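Local coordinates for protein putative enoyl-CoA hydratase (Thermus thermophilus, PDB 1UIY) that probably catalyses the reversible hydration of (2E)-enoyl-CoA to (3S)-3-hydroxyacyl-CoA, a step of fatty acid beta-oxidation, as a homohexamer built as a dimer of trimers, at residues Met121-Lys133 against Leu157-Ala169. Residues are numbered along the deposited sequence; the frame is centred on the assembly and turned at random.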
# COMPACT_ATOMS: atom_id res chain seq x y z
N MSE A 121 -27.58 18.13 -2.35
CA MSE A 121 -27.84 18.61 -3.70
C MSE A 121 -29.29 19.03 -3.95
O MSE A 121 -30.24 18.42 -3.45
CB MSE A 121 -27.42 17.52 -4.70
CG MSE A 121 -27.62 17.88 -6.15
SE MSE A 121 -26.99 16.49 -7.35
CE MSE A 121 -25.67 17.52 -8.29
N ASP A 122 -29.44 20.10 -4.73
CA ASP A 122 -30.75 20.63 -5.10
C ASP A 122 -31.46 19.57 -5.94
O ASP A 122 -30.88 19.03 -6.89
CB ASP A 122 -30.57 21.92 -5.92
CG ASP A 122 -31.90 22.62 -6.21
OD1 ASP A 122 -32.49 23.20 -5.27
OD2 ASP A 122 -32.34 22.60 -7.38
N GLU A 123 -32.70 19.29 -5.60
CA GLU A 123 -33.50 18.30 -6.30
C GLU A 123 -33.53 18.52 -7.80
O GLU A 123 -33.93 17.64 -8.55
CB GLU A 123 -34.92 18.30 -5.74
CG GLU A 123 -35.93 17.48 -6.52
CD GLU A 123 -37.30 17.51 -5.86
OE1 GLU A 123 -37.44 16.92 -4.77
OE2 GLU A 123 -38.23 18.13 -6.43
N GLU A 124 -33.10 19.70 -8.24
CA GLU A 124 -33.10 20.02 -9.67
C GLU A 124 -31.70 20.25 -10.24
O GLU A 124 -31.55 20.57 -11.41
CB GLU A 124 -33.94 21.28 -9.92
CG GLU A 124 -35.37 21.19 -9.43
CD GLU A 124 -36.27 22.22 -10.09
OE1 GLU A 124 -37.46 22.31 -9.71
OE2 GLU A 124 -35.79 22.95 -10.99
N ALA A 125 -30.69 20.07 -9.40
CA ALA A 125 -29.32 20.27 -9.84
C ALA A 125 -28.78 19.10 -10.63
O ALA A 125 -29.37 18.02 -10.65
CB ALA A 125 -28.43 20.54 -8.63
N ARG A 126 -27.66 19.34 -11.31
CA ARG A 126 -26.98 18.31 -12.08
C ARG A 126 -25.51 18.28 -11.69
O ARG A 126 -24.96 19.26 -11.17
CB ARG A 126 -27.13 18.57 -13.59
CG ARG A 126 -28.47 18.14 -14.14
CD ARG A 126 -28.30 17.39 -15.45
NE ARG A 126 -29.52 16.70 -15.86
CZ ARG A 126 -29.58 15.82 -16.86
NH1 ARG A 126 -28.49 15.52 -17.56
NH2 ARG A 126 -30.73 15.23 -17.16
N LEU A 127 -24.87 17.14 -11.93
CA LEU A 127 -23.47 16.95 -11.59
C LEU A 127 -22.82 16.07 -12.65
O LEU A 127 -23.44 15.12 -13.12
CB LEU A 127 -23.38 16.27 -10.22
CG LEU A 127 -22.02 15.98 -9.59
CD1 LEU A 127 -21.35 17.28 -9.19
CD2 LEU A 127 -22.23 15.09 -8.38
N GLY A 128 -21.59 16.38 -13.02
CA GLY A 128 -20.92 15.58 -14.02
C GLY A 128 -19.48 15.96 -14.29
O GLY A 128 -19.09 17.12 -14.18
N TYR A 129 -18.68 14.96 -14.64
CA TYR A 129 -17.28 15.16 -14.94
C TYR A 129 -17.11 15.01 -16.44
O TYR A 129 -16.99 13.90 -16.96
CB TYR A 129 -16.44 14.14 -14.16
CG TYR A 129 -16.82 14.12 -12.70
CD1 TYR A 129 -17.84 13.27 -12.23
CD2 TYR A 129 -16.22 14.99 -11.79
CE1 TYR A 129 -18.25 13.30 -10.90
CE2 TYR A 129 -16.63 15.03 -10.45
CZ TYR A 129 -17.64 14.19 -10.01
OH TYR A 129 -18.06 14.26 -8.70
N THR A 130 -17.08 16.15 -17.13
CA THR A 130 -17.00 16.19 -18.58
C THR A 130 -15.63 16.27 -19.24
O THR A 130 -15.54 16.31 -20.47
CB THR A 130 -17.84 17.37 -19.10
OG1 THR A 130 -17.36 18.58 -18.50
CG2 THR A 130 -19.31 17.19 -18.71
N GLU A 131 -14.56 16.28 -18.45
CA GLU A 131 -13.21 16.38 -18.99
C GLU A 131 -12.96 15.61 -20.30
O GLU A 131 -12.51 16.20 -21.29
CB GLU A 131 -12.20 15.94 -17.93
CG GLU A 131 -12.03 16.90 -16.76
CD GLU A 131 -13.23 16.95 -15.82
OE1 GLU A 131 -13.21 17.77 -14.88
OE2 GLU A 131 -14.19 16.17 -16.01
N VAL A 132 -13.25 14.31 -20.33
CA VAL A 132 -13.01 13.53 -21.54
C VAL A 132 -13.71 14.03 -22.80
O VAL A 132 -13.17 13.90 -23.91
CB VAL A 132 -13.38 12.05 -21.37
CG1 VAL A 132 -12.29 11.34 -20.62
CG2 VAL A 132 -14.72 11.93 -20.66
N LYS A 133 -14.91 14.57 -22.65
CA LYS A 133 -15.67 15.08 -23.79
C LYS A 133 -14.87 16.07 -24.61
O LYS A 133 -15.05 16.16 -25.82
CB LYS A 133 -16.96 15.76 -23.31
CG LYS A 133 -17.88 14.84 -22.54
CD LYS A 133 -19.11 14.49 -23.35
CE LYS A 133 -20.31 15.31 -22.90
NZ LYS A 133 -20.00 16.76 -22.83
N LEU A 157 -19.31 7.36 -15.11
CA LEU A 157 -19.19 8.80 -15.01
C LEU A 157 -17.99 9.43 -15.72
O LEU A 157 -18.13 10.47 -16.35
CB LEU A 157 -19.19 9.20 -13.53
CG LEU A 157 -20.54 8.95 -12.84
CD1 LEU A 157 -20.35 8.82 -11.35
CD2 LEU A 157 -21.48 10.09 -13.15
N LEU A 158 -16.82 8.81 -15.63
CA LEU A 158 -15.65 9.40 -16.26
C LEU A 158 -15.47 9.11 -17.73
O LEU A 158 -14.85 9.90 -18.43
CB LEU A 158 -14.38 9.02 -15.51
CG LEU A 158 -14.32 9.42 -14.04
CD1 LEU A 158 -12.93 9.16 -13.51
CD2 LEU A 158 -14.68 10.89 -13.86
N LEU A 159 -16.01 7.98 -18.21
CA LEU A 159 -15.87 7.63 -19.63
C LEU A 159 -16.94 8.25 -20.53
O LEU A 159 -16.67 8.59 -21.69
CB LEU A 159 -15.87 6.11 -19.82
CG LEU A 159 -14.75 5.33 -19.11
CD1 LEU A 159 -14.77 3.90 -19.57
CD2 LEU A 159 -13.40 5.95 -19.42
N THR A 160 -18.15 8.40 -20.01
CA THR A 160 -19.23 9.00 -20.79
C THR A 160 -19.22 10.50 -20.63
O THR A 160 -19.55 11.24 -21.57
CB THR A 160 -20.59 8.50 -20.34
OG1 THR A 160 -20.87 9.03 -19.03
CG2 THR A 160 -20.62 6.97 -20.33
N GLY A 161 -18.86 10.95 -19.43
CA GLY A 161 -18.82 12.37 -19.15
C GLY A 161 -20.21 12.92 -18.97
O GLY A 161 -20.40 14.13 -18.97
N ARG A 162 -21.20 12.04 -18.83
CA ARG A 162 -22.58 12.49 -18.67
C ARG A 162 -22.84 13.22 -17.36
O ARG A 162 -22.03 13.20 -16.44
CB ARG A 162 -23.55 11.30 -18.80
CG ARG A 162 -23.45 10.23 -17.72
CD ARG A 162 -24.16 8.95 -18.14
NE ARG A 162 -24.19 7.96 -17.06
CZ ARG A 162 -25.08 7.96 -16.06
NH1 ARG A 162 -26.03 8.89 -15.99
NH2 ARG A 162 -25.00 7.03 -15.11
N LEU A 163 -23.98 13.90 -17.29
CA LEU A 163 -24.34 14.63 -16.09
C LEU A 163 -25.45 13.83 -15.42
O LEU A 163 -26.45 13.48 -16.05
CB LEU A 163 -24.84 16.04 -16.44
CG LEU A 163 -23.90 16.98 -17.22
CD1 LEU A 163 -24.52 18.36 -17.31
CD2 LEU A 163 -22.56 17.10 -16.53
N VAL A 164 -25.26 13.50 -14.15
CA VAL A 164 -26.28 12.74 -13.45
C VAL A 164 -27.21 13.71 -12.74
O VAL A 164 -26.89 14.89 -12.60
CB VAL A 164 -25.65 11.75 -12.44
CG1 VAL A 164 -24.95 10.63 -13.18
CG2 VAL A 164 -24.64 12.47 -11.56
N GLU A 165 -28.36 13.20 -12.32
CA GLU A 165 -29.33 14.03 -11.62
C GLU A 165 -29.48 13.56 -10.17
O GLU A 165 -29.19 12.41 -9.84
CB GLU A 165 -30.67 13.97 -12.37
CG GLU A 165 -30.50 14.15 -13.88
CD GLU A 165 -31.77 14.56 -14.61
OE1 GLU A 165 -32.16 15.75 -14.52
OE2 GLU A 165 -32.38 13.70 -15.28
N ALA A 166 -29.93 14.48 -9.31
CA ALA A 166 -30.10 14.22 -7.89
C ALA A 166 -30.51 12.80 -7.51
O ALA A 166 -29.97 12.23 -6.57
CB ALA A 166 -31.10 15.21 -7.30
N ARG A 167 -31.47 12.24 -8.23
CA ARG A 167 -31.93 10.90 -7.91
C ARG A 167 -30.80 9.86 -8.04
O ARG A 167 -30.59 9.05 -7.15
CB ARG A 167 -33.12 10.52 -8.80
CG ARG A 167 -33.87 9.27 -8.33
CD ARG A 167 -35.00 8.85 -9.28
NE ARG A 167 -36.05 9.87 -9.43
CZ ARG A 167 -36.12 10.77 -10.42
NH1 ARG A 167 -35.19 10.80 -11.37
NH2 ARG A 167 -37.12 11.65 -10.45
N GLU A 168 -30.08 9.91 -9.16
CA GLU A 168 -28.99 8.96 -9.40
C GLU A 168 -27.77 9.27 -8.55
O GLU A 168 -27.13 8.37 -8.01
CB GLU A 168 -28.59 8.96 -10.89
CG GLU A 168 -27.65 7.82 -11.27
CD GLU A 168 -27.39 7.71 -12.78
OE1 GLU A 168 -26.76 6.71 -13.20
OE2 GLU A 168 -27.81 8.62 -13.53
N ALA A 169 -27.45 10.56 -8.42
CA ALA A 169 -26.30 10.99 -7.64
C ALA A 169 -26.29 10.42 -6.22
O ALA A 169 -25.23 10.03 -5.71
CB ALA A 169 -26.25 12.51 -7.60
O HOH W 1 -14.51 12.89 -17.55
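Leu127 and Val164 form the hydrogen-bonded pair of a short antiparallel match between strands 126-128 and 163-165: Leu127 N reaches Val164 O at 3.1 Å, and Val164 N returns the bond to Leu127 O. Their side chains share one face of the sheet, CB of Leu127 lying 4.2 Å from CG2 of Val164, and Leu127 goes on to touch Ala105 and Ala110. On the other face Arg126 meets Glu165. CG of Arg126 stands anti to the carbonyl carbon (chi1 -79°), and a bend at chi2 carries the chain across Leu163 at about a right angle, with CD 3.8 Å from Leu163 CB. The guanidinium then forms a salt bridge with Glu165, whose CG lies over one of its faces; the two charged planes are turned 55° apart, so this is no flat, end-on pairing, and the place of NH2 is not well fixed. A leucine in place of Arg126 would probably leave the Glu165 carboxylate without this counter-charge and free to turn. Beside them, Leu163 lays CD2 against CA of Gly128. Where helix 151-160 nears its end, Leu158 CD2 packs on Tyr129 CB at 3.7 Å, their side chains crossing obliquely, and a water bridges Tyr129 O to Leu158 O. At the other end the selenium of Met121, modelled as selenomethionine, rests 4.1 Å from Ala169 CB. Strand 105-106 completes the small three-stranded sheet, which stands apart from the larger sheet of this crotonase fold; strand 126-128 runs on through Tyr129 and Thr130 to Glu131, the inferred active-site glutamate.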